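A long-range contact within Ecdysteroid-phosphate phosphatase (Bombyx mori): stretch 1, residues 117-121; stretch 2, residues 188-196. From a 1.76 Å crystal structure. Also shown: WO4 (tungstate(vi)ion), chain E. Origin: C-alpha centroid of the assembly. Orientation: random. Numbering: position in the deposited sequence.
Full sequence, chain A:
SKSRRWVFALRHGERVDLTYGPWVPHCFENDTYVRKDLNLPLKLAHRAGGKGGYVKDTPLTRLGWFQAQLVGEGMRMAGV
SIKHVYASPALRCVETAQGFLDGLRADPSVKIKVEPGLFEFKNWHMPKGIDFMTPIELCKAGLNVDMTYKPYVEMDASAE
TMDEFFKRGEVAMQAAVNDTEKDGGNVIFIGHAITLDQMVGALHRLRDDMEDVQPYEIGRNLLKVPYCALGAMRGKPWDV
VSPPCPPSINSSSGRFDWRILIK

Stretch 1 (117-121) GLFEF
Stretch 2, residues 188-196: IFIGHAITL

Residues far apart in sequence often pack around a histidine that binds an oxyanion; His192 of ecdysteroid-phosphate phosphatase is an example. Stretch 2 runs as a strand from Ile188 to Gly191, leaves it at His192 (phi/psi -117/178) and is helical by Thr195. Stretch 1 leaves a 3-10 segment at Leu118 (-85/-5) and extends through Phe119 (-64/149) and Glu120 (-59/168). The CA atoms of Leu118 and Gly191 lie 6.4 Å apart, those of Glu120 and His192 6.3 Å; the two run in the same general direction here, and 313 Å² is buried in all.

Much of the contact is packing around the imidazole. His192 (chi1 m, chi2 -81°) points toward stretch 1. Glu120, with chi1 p, chi2 t and chi3 6°, sets its CB over one ring face, 3.7 Å from the centroid and 5° off the normal, a CH-pi contact. Phe119 (chi1 t, chi2 66°) starts away, but its ring returns obliquely, CD1 3.8 Å from His192 NE2, the two planes at 86°. Leu118 O lies at the imidazole edge, 3.4 Å from His192 CD2. Leu118 (m, t), the residue most covered, also meets Phe189 (chi1 m, chi2 -62°), CD1 to CD1 at 4.1 Å, an apolar pair suited to a buried site.

A water bridges the stretches, donating to Leu118 O (2.7 Å) and accepting from Thr195 OG1 (2.5 Å). Threonine suits this place because its hydroxyl (chi1 m) donates to the water while OG1 accepts from His192 N (2.8 Å); Thr195 N donates to His192 O (3.1 Å). Gly191 (-155/-126) suits this bend: an ideal CB would fall 2.4 Å from Thr195 OG1.

On the same ring, His192 ND1 donates to tungstate O4 at 2.6 Å, and Ala193 N donates to tungstate O1, also at 2.6 Å.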

# COMPACT_ATOMS: atom_id res chain seq x y z
N GLY A 117 3.53 -28.95 1.31
CA GLY A 117 3.38 -29.22 2.74
C GLY A 117 2.80 -28.02 3.46
O GLY A 117 2.11 -28.17 4.46
N LEU A 118 3.08 -26.82 2.93
CA LEU A 118 2.64 -25.57 3.54
C LEU A 118 1.22 -25.14 3.16
O LEU A 118 0.72 -24.14 3.71
CB LEU A 118 3.66 -24.45 3.20
CG LEU A 118 5.10 -24.66 3.71
CD1 LEU A 118 5.96 -23.50 3.25
CD2 LEU A 118 5.15 -24.82 5.24
N PHE A 119 0.57 -25.86 2.25
CA PHE A 119 -0.78 -25.45 1.84
C PHE A 119 -1.80 -25.50 3.00
O PHE A 119 -1.67 -26.32 3.92
CB PHE A 119 -1.27 -26.23 0.60
CG PHE A 119 -2.54 -25.67 -0.01
CD1 PHE A 119 -2.54 -24.42 -0.60
CD2 PHE A 119 -3.73 -26.42 0.01
CE1 PHE A 119 -3.72 -23.89 -1.16
CE2 PHE A 119 -4.91 -25.91 -0.55
CZ PHE A 119 -4.90 -24.64 -1.13
N GLU A 120 -2.79 -24.60 2.95
CA GLU A 120 -3.82 -24.48 3.96
C GLU A 120 -4.61 -25.78 4.12
O GLU A 120 -4.50 -26.69 3.29
CB GLU A 120 -4.77 -23.34 3.59
CG GLU A 120 -5.68 -23.66 2.40
CD GLU A 120 -6.58 -22.49 2.01
OE1 GLU A 120 -6.42 -21.39 2.60
OE2 GLU A 120 -7.46 -22.70 1.12
N PHE A 121 -5.39 -25.86 5.18
CA PHE A 121 -6.24 -27.01 5.46
C PHE A 121 -7.29 -27.19 4.37
O PHE A 121 -8.02 -26.24 4.04
CB PHE A 121 -6.88 -26.80 6.85
CG PHE A 121 -7.85 -27.86 7.29
CD1 PHE A 121 -7.69 -29.20 6.91
CD2 PHE A 121 -8.90 -27.52 8.14
CE1 PHE A 121 -8.59 -30.16 7.34
CE2 PHE A 121 -9.79 -28.47 8.58
CZ PHE A 121 -9.63 -29.80 8.18
N ILE A 188 12.54 -18.89 6.13
CA ILE A 188 11.18 -18.30 6.14
C ILE A 188 10.16 -19.21 5.45
O ILE A 188 10.41 -19.75 4.36
CB ILE A 188 11.14 -16.85 5.62
CG1 ILE A 188 9.76 -16.21 5.91
CG2 ILE A 188 11.51 -16.77 4.13
CD1 ILE A 188 9.72 -14.68 5.80
N PHE A 189 9.03 -19.39 6.13
CA PHE A 189 7.88 -20.14 5.60
C PHE A 189 6.80 -19.11 5.28
O PHE A 189 6.35 -18.39 6.18
CB PHE A 189 7.33 -21.08 6.66
CG PHE A 189 8.30 -22.16 7.09
CD1 PHE A 189 8.78 -23.10 6.17
CD2 PHE A 189 8.71 -22.23 8.42
CE1 PHE A 189 9.66 -24.10 6.57
CE2 PHE A 189 9.60 -23.24 8.85
CZ PHE A 189 10.08 -24.16 7.91
N ILE A 190 6.43 -19.02 4.01
CA ILE A 190 5.48 -18.00 3.56
C ILE A 190 4.21 -18.69 3.14
O ILE A 190 4.19 -19.49 2.20
CB ILE A 190 6.08 -17.12 2.46
CG1 ILE A 190 7.28 -16.37 3.05
CG2 ILE A 190 5.00 -16.16 1.89
CD1 ILE A 190 8.22 -15.71 2.06
N GLY A 191 3.14 -18.40 3.88
CA GLY A 191 1.93 -19.22 3.76
C GLY A 191 0.66 -18.50 4.14
O GLY A 191 0.34 -17.43 3.62
N HIS A 192 -0.07 -19.11 5.06
CA HIS A 192 -1.45 -18.78 5.37
C HIS A 192 -1.48 -18.30 6.83
O HIS A 192 -0.45 -18.30 7.49
CB HIS A 192 -2.30 -20.04 5.15
CG HIS A 192 -2.21 -20.59 3.75
ND1 HIS A 192 -2.92 -20.07 2.69
CD2 HIS A 192 -1.45 -21.58 3.25
CE1 HIS A 192 -2.60 -20.73 1.59
NE2 HIS A 192 -1.72 -21.67 1.91
N ALA A 193 -2.65 -17.89 7.34
CA ALA A 193 -2.76 -17.37 8.72
C ALA A 193 -2.29 -18.43 9.72
O ALA A 193 -1.57 -18.12 10.69
CB ALA A 193 -4.18 -16.92 9.02
N ILE A 194 -2.64 -19.69 9.44
CA ILE A 194 -2.34 -20.84 10.30
C ILE A 194 -0.84 -21.21 10.33
O ILE A 194 -0.35 -21.87 11.28
CB ILE A 194 -3.23 -22.05 9.86
CG1 ILE A 194 -3.23 -23.20 10.87
CG2 ILE A 194 -2.85 -22.53 8.45
CD1 ILE A 194 -3.64 -22.80 12.26
N THR A 195 -0.09 -20.77 9.32
CA THR A 195 1.33 -21.09 9.16
C THR A 195 2.17 -20.67 10.37
O THR A 195 3.12 -21.38 10.77
CB THR A 195 1.90 -20.47 7.87
OG1 THR A 195 1.17 -21.00 6.76
CG2 THR A 195 3.42 -20.79 7.69
N LEU A 196 1.81 -19.52 10.95
CA LEU A 196 2.52 -19.01 12.12
C LEU A 196 2.41 -19.97 13.30
O LEU A 196 3.43 -20.35 13.88
CB LEU A 196 2.05 -17.59 12.49
CG LEU A 196 2.64 -16.45 11.64
CD1 LEU A 196 2.21 -16.49 10.16
CD2 LEU A 196 2.24 -15.10 12.26
W WO4 E . -5.30 -17.00 3.96
O1 WO4 E . -4.17 -16.74 5.51
O2 WO4 E . -6.66 -18.18 4.79
O3 WO4 E . -6.44 -15.52 3.28
O4 WO4 E . -4.60 -18.13 2.52
O HOH W 1 1.48 -23.41 6.21